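Local coordinates for cupin type-2 domain-containing protein (Klebsiella pneumoniae subsp. pneumoniae MGH 78578, PDB 3H8U) that is of unknown function but adopts the double-stranded beta-helix fold of the cupins, probably binds a metal ion and may work as a dimer, at the interface of chains A and B. Numbering follows the deposited sequence. Chains: chain A/B, uncharacterized conserved protein with double-stranded beta-helix domain.

The interface of chains A and B. Residues chain A 61, 63, 88-90; chain B 13-15, 34, 41.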
loop_
_atom_site.group_PDB
_atom_site.type_symbol
_atom_site.label_atom_id
_atom_site.label_comp_id
_atom_site.label_asym_id
_atom_site.label_seq_id
_atom_site.Cartn_x
_atom_site.Cartn_y
_atom_site.Cartn_z
ATOM N N GLN A 61 8.523 8.291 -5.518
ATOM C CA GLN A 61 8.552 6.846 -5.386
ATOM C C GLN A 61 7.146 6.299 -5.579
ATOM O O GLN A 61 6.161 6.872 -5.066
ATOM C CB GLN A 61 9.074 6.456 -4.000
ATOM C CG GLN A 61 9.059 4.949 -3.751
ATOM C CD GLN A 61 9.695 4.605 -2.473
ATOM O OE1 GLN A 61 10.721 5.221 -2.094
ATOM N NE2 GLN A 61 9.189 3.555 -1.821
ATOM N N THR A 63 5.128 2.887 -4.917
ATOM C CA THR A 63 5.088 1.621 -4.210
ATOM C C THR A 63 3.772 0.918 -4.548
ATOM O O THR A 63 2.687 1.451 -4.278
ATOM C CB THR A 63 5.200 1.806 -2.666
ATOM O OG1 THR A 63 6.399 2.531 -2.362
ATOM C CG2 THR A 63 5.278 0.422 -1.997
ATOM N N ILE A 88 5.195 -6.685 -3.204
ATOM C CA ILE A 88 5.353 -5.244 -3.247
ATOM C C ILE A 88 6.323 -4.941 -4.407
ATOM O O ILE A 88 7.357 -5.585 -4.526
ATOM C CB ILE A 88 5.970 -4.730 -1.913
ATOM C CG1 ILE A 88 5.076 -5.131 -0.745
ATOM C CG2 ILE A 88 6.253 -3.239 -1.960
ATOM C CD1 ILE A 88 5.721 -5.045 0.615
ATOM N N ALA A 89 6.009 -3.957 -5.252
ATOM C CA ALA A 89 6.952 -3.486 -6.280
ATOM C C ALA A 89 7.265 -2.015 -6.016
ATOM O O ALA A 89 6.359 -1.248 -5.670
ATOM C CB ALA A 89 6.378 -3.657 -7.686
ATOM N N ILE A 90 8.551 -1.653 -6.046
ATOM C CA ILE A 90 8.919 -0.272 -5.744
ATOM C C ILE A 90 9.705 0.300 -6.900
ATOM O O ILE A 90 10.745 -0.280 -7.324
ATOM C CB ILE A 90 9.686 -0.126 -4.400
ATOM C CG1 ILE A 90 8.815 -0.546 -3.208
ATOM C CG2 ILE A 90 10.210 1.357 -4.219
ATOM C CD1 ILE A 90 9.626 -0.781 -1.905
ATOM N N ARG B 13 13.668 -5.047 -6.722
ATOM C CA ARG B 13 12.572 -4.070 -6.758
ATOM C C ARG B 13 11.240 -4.698 -6.394
ATOM O O ARG B 13 10.227 -4.029 -6.290
ATOM C CB ARG B 13 12.537 -3.402 -8.127
ATOM C CG ARG B 13 13.817 -2.607 -8.377
ATOM C CD ARG B 13 13.788 -1.714 -9.577
ATOM N NE ARG B 13 12.494 -1.069 -9.723
ATOM C CZ ARG B 13 12.062 -0.518 -10.853
ATOM N NH1 ARG B 13 12.828 -0.489 -11.937
ATOM N NH2 ARG B 13 10.850 -0.000 -10.878
ATOM N N ILE B 14 11.273 -5.984 -6.137
ATOM C CA ILE B 14 10.090 -6.725 -5.789
ATOM C C ILE B 14 10.379 -7.457 -4.506
ATOM O O ILE B 14 11.433 -8.087 -4.368
ATOM C CB ILE B 14 9.735 -7.720 -6.899
ATOM C CG1 ILE B 14 9.245 -6.917 -8.124
ATOM C CG2 ILE B 14 8.658 -8.713 -6.406
ATOM C CD1 ILE B 14 8.953 -7.736 -9.330
ATOM N N PHE B 15 9.394 -7.424 -3.620
ATOM C CA PHE B 15 9.547 -7.940 -2.282
ATOM C C PHE B 15 8.298 -8.753 -1.988
ATOM O O PHE B 15 7.176 -8.263 -2.153
ATOM C CB PHE B 15 9.709 -6.764 -1.305
ATOM C CG PHE B 15 10.812 -5.807 -1.689
ATOM C CD1 PHE B 15 10.559 -4.729 -2.538
ATOM C CD2 PHE B 15 12.100 -5.979 -1.222
ATOM C CE1 PHE B 15 11.575 -3.853 -2.900
ATOM C CE2 PHE B 15 13.111 -5.089 -1.575
ATOM C CZ PHE B 15 12.850 -4.034 -2.418
ATOM N N LEU B 34 11.812 -1.451 2.671
ATOM C CA LEU B 34 12.671 -0.448 2.058
ATOM C C LEU B 34 12.369 0.895 2.686
ATOM O O LEU B 34 11.206 1.280 2.799
ATOM C CB LEU B 34 12.429 -0.348 0.535
ATOM C CG LEU B 34 13.477 0.481 -0.251
ATOM C CD1 LEU B 34 14.782 -0.235 -0.288
ATOM C CD2 LEU B 34 13.000 0.802 -1.656
ATOM N N VAL B 41 8.523 1.770 3.683
ATOM C CA VAL B 41 7.628 0.669 3.384
ATOM C C VAL B 41 7.892 -0.468 4.357
ATOM O O VAL B 41 9.018 -0.923 4.471
ATOM C CB VAL B 41 7.807 0.202 1.921
ATOM C CG1 VAL B 41 6.877 -0.954 1.618
ATOM C CG2 VAL B 41 7.517 1.340 0.968
HETATM O O HOH W 1 10.727 3.072 0.615
#
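A:Ile88 and B:Phe15 pair backbone to backbone, so strand 14-16 of chain B runs antiparallel along strand 87-91 of chain A. Two bonds join the pair: A:Ile88 N gives its hydrogen to B:Phe15 O at 2.7 Å, and B:Phe15 N answers to A:Ile88 O at 2.9 Å. Two residues on, A:Ile90 N donates to B:Arg13 O (2.9 Å). The B:Arg13 side chain then turns back, bent at chi3 (39°), and its guanidinium NE donates a fairly straight bond (161° at the hydrogen) to A:Ile90 O at 3.1 Å. That carbonyl lies near the guanidinium plane, although NE is tilted from the carbonyl's own plane. Both backbone polar groups of A:Ile90 are thus held by one arginine.

The tight apolar packing centres on A:Ile90, which hides 66 Å² of its surface. With CG1 anti to the carbonyl carbon (chi1 -63°), its CD1 tip meets B:Leu34 CD2 at 3.7 Å and comes over one face of the B:Phe15 ring, beyond its rim, with CE1 at 3.8 Å. A:Ile90 CG2 also leans on B:Leu34 CD2, so the leucine branch touches both arms of the isoleucine.

Toward A:Gln61 the cover is thinner and wetter. A:Thr63 and B:Val41 meet tip to tip, CG2 to CG2 at 3.8 Å, but the threonine hides just 7 Å². The extended A:Gln61 points its amide NE2 at A:Thr63 OG1, a bond within its own chain, and also at a water that links the subunits through B:Leu34 O.

Repeated by the two-fold axis, this patch extends a sheet of one cupin subunit with a strand from its partner and would help hold together the crystal pair, which may be the biological dimer.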